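Local coordinates for viral structural protein 4 (Bombyx mori cytoplasmic polyhedrosis virus, PDB 6TZ0) that binds GTP through a P-loop-like nucleotide site and probably serves as the cofactor of the viral RNA-dependent RNA polymerase during transcription inside the capsid, at residues B[5-10]-B[18-23]. Sequence-based numbering, arbitrary orientation.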
# COMPACT_ATOMS: atom_id res chain seq x y z
N ASP B 5 -24.30 -6.21 35.68
CA ASP B 5 -25.37 -6.14 36.66
C ASP B 5 -25.17 -7.19 37.75
O ASP B 5 -25.12 -8.38 37.43
CB ASP B 5 -26.69 -6.36 35.93
CG ASP B 5 -27.89 -5.95 36.75
OD1 ASP B 5 -27.73 -5.49 37.89
OD2 ASP B 5 -29.02 -6.09 36.23
N PRO B 6 -25.05 -6.80 39.02
CA PRO B 6 -24.86 -7.81 40.07
C PRO B 6 -26.11 -8.61 40.38
O PRO B 6 -26.00 -9.72 40.89
CB PRO B 6 -24.42 -6.99 41.29
CG PRO B 6 -23.94 -5.71 40.74
CD PRO B 6 -24.81 -5.45 39.55
N LEU B 7 -27.30 -8.06 40.10
CA LEU B 7 -28.52 -8.80 40.37
C LEU B 7 -28.76 -9.90 39.36
O LEU B 7 -29.44 -10.88 39.66
CB LEU B 7 -29.71 -7.84 40.39
CG LEU B 7 -29.72 -6.77 41.48
CD1 LEU B 7 -30.92 -5.88 41.30
CD2 LEU B 7 -29.72 -7.38 42.86
N LYS B 8 -28.20 -9.77 38.16
CA LYS B 8 -28.28 -10.80 37.14
C LYS B 8 -27.08 -11.73 37.19
O LYS B 8 -27.23 -12.95 37.25
CB LYS B 8 -28.41 -10.18 35.75
CG LYS B 8 -29.83 -10.05 35.21
CD LYS B 8 -30.70 -9.14 36.06
CE LYS B 8 -32.14 -9.09 35.57
NZ LYS B 8 -32.23 -8.51 34.21
N HIS B 9 -25.88 -11.17 37.14
CA HIS B 9 -24.65 -11.97 37.13
C HIS B 9 -24.02 -12.00 38.52
O HIS B 9 -22.90 -11.56 38.73
CB HIS B 9 -23.69 -11.42 36.10
CG HIS B 9 -24.26 -11.37 34.72
ND1 HIS B 9 -24.95 -10.28 34.24
CD2 HIS B 9 -24.26 -12.29 33.73
CE1 HIS B 9 -25.35 -10.53 33.00
NE2 HIS B 9 -24.94 -11.74 32.67
N SER B 10 -24.76 -12.56 39.48
CA SER B 10 -24.29 -12.60 40.86
C SER B 10 -23.14 -13.56 41.05
O SER B 10 -22.29 -13.31 41.91
CB SER B 10 -25.43 -12.98 41.79
OG SER B 10 -25.84 -14.31 41.56
N LEU B 18 -17.25 -11.32 46.48
CA LEU B 18 -18.23 -10.28 46.73
C LEU B 18 -19.61 -10.90 46.78
O LEU B 18 -20.03 -11.55 45.83
CB LEU B 18 -18.17 -9.21 45.64
CG LEU B 18 -17.16 -8.06 45.62
CD1 LEU B 18 -15.76 -8.53 45.42
CD2 LEU B 18 -17.53 -7.19 44.47
N TYR B 19 -20.30 -10.70 47.89
CA TYR B 19 -21.62 -11.27 48.12
C TYR B 19 -22.63 -10.15 48.33
O TYR B 19 -22.34 -9.19 49.05
CB TYR B 19 -21.60 -12.17 49.35
CG TYR B 19 -20.86 -13.46 49.13
CD1 TYR B 19 -20.74 -14.00 47.87
CD2 TYR B 19 -20.21 -14.09 50.16
CE1 TYR B 19 -20.05 -15.17 47.66
CE2 TYR B 19 -19.52 -15.27 49.95
CZ TYR B 19 -19.45 -15.79 48.70
OH TYR B 19 -18.76 -16.96 48.45
N LEU B 20 -23.79 -10.27 47.70
CA LEU B 20 -24.82 -9.25 47.83
C LEU B 20 -25.37 -9.19 49.24
O LEU B 20 -25.62 -10.22 49.87
CB LEU B 20 -25.96 -9.48 46.84
CG LEU B 20 -25.73 -9.16 45.36
CD1 LEU B 20 -26.91 -9.60 44.53
CD2 LEU B 20 -25.50 -7.67 45.20
N ARG B 21 -25.53 -7.98 49.73
CA ARG B 21 -26.13 -7.75 51.03
C ARG B 21 -27.63 -8.00 50.91
O ARG B 21 -28.24 -7.56 49.93
CB ARG B 21 -25.82 -6.32 51.47
CG ARG B 21 -26.20 -5.97 52.88
CD ARG B 21 -25.64 -4.63 53.25
NE ARG B 21 -24.19 -4.67 53.34
CZ ARG B 21 -23.42 -3.61 53.51
NH1 ARG B 21 -23.97 -2.41 53.61
NH2 ARG B 21 -22.10 -3.74 53.57
N PRO B 22 -28.25 -8.72 51.86
CA PRO B 22 -29.64 -9.17 51.65
C PRO B 22 -30.64 -8.04 51.72
O PRO B 22 -30.38 -6.95 52.22
CB PRO B 22 -29.85 -10.17 52.80
CG PRO B 22 -28.90 -9.74 53.84
CD PRO B 22 -27.69 -9.24 53.11
N HIS B 23 -31.83 -8.33 51.18
CA HIS B 23 -32.87 -7.32 51.02
C HIS B 23 -33.97 -7.50 52.05
O HIS B 23 -33.76 -7.30 53.25
CB HIS B 23 -33.45 -7.39 49.61
CG HIS B 23 -32.43 -7.22 48.52
ND1 HIS B 23 -31.86 -6.00 48.22
CD2 HIS B 23 -31.87 -8.12 47.68
CE1 HIS B 23 -30.99 -6.16 47.23
NE2 HIS B 23 -30.98 -7.43 46.89
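Leu20 sends its two methyls down onto the turn at Pro6 and Leu7, and takes part in two of the three touching pairs. CD2 rests against the proline ring, 4.1 Å from Pro6 CB. The other branch, CD1, sits 3.8 Å from Pro6 O and meets Leu7 CD2 at 4.0 Å, the two leucine side chains crossing at about a right angle. With CG anti to its carbonyl carbon (chi1 -75°), Leu20 reaches toward the turn. Pro6 is buried, making this the more enclosed end. Toward His23 the packing thins: Leu7 CD2 approaches the imidazole obliquely, 4.2 Å from His23 NE2, and the histidine is exposed. Its ring gets backing from its own segment, since Arg21 O lies over the centre of one face. The turn is held by the 2.9 Å backbone bond from His9 N to Asp5 O, and His9 sits at the N-cap position of helix 10-15. The contact brings together the chain before and after this short helix, whose Tyr13 touches Pro6 and Leu18, while helix 41-60 packs against the contact, Ile43 on His23, Ile46 on Leu20 and Ser50 on Leu7, and Tyr19 pairs by backbone with Lys203 before strand 204-208.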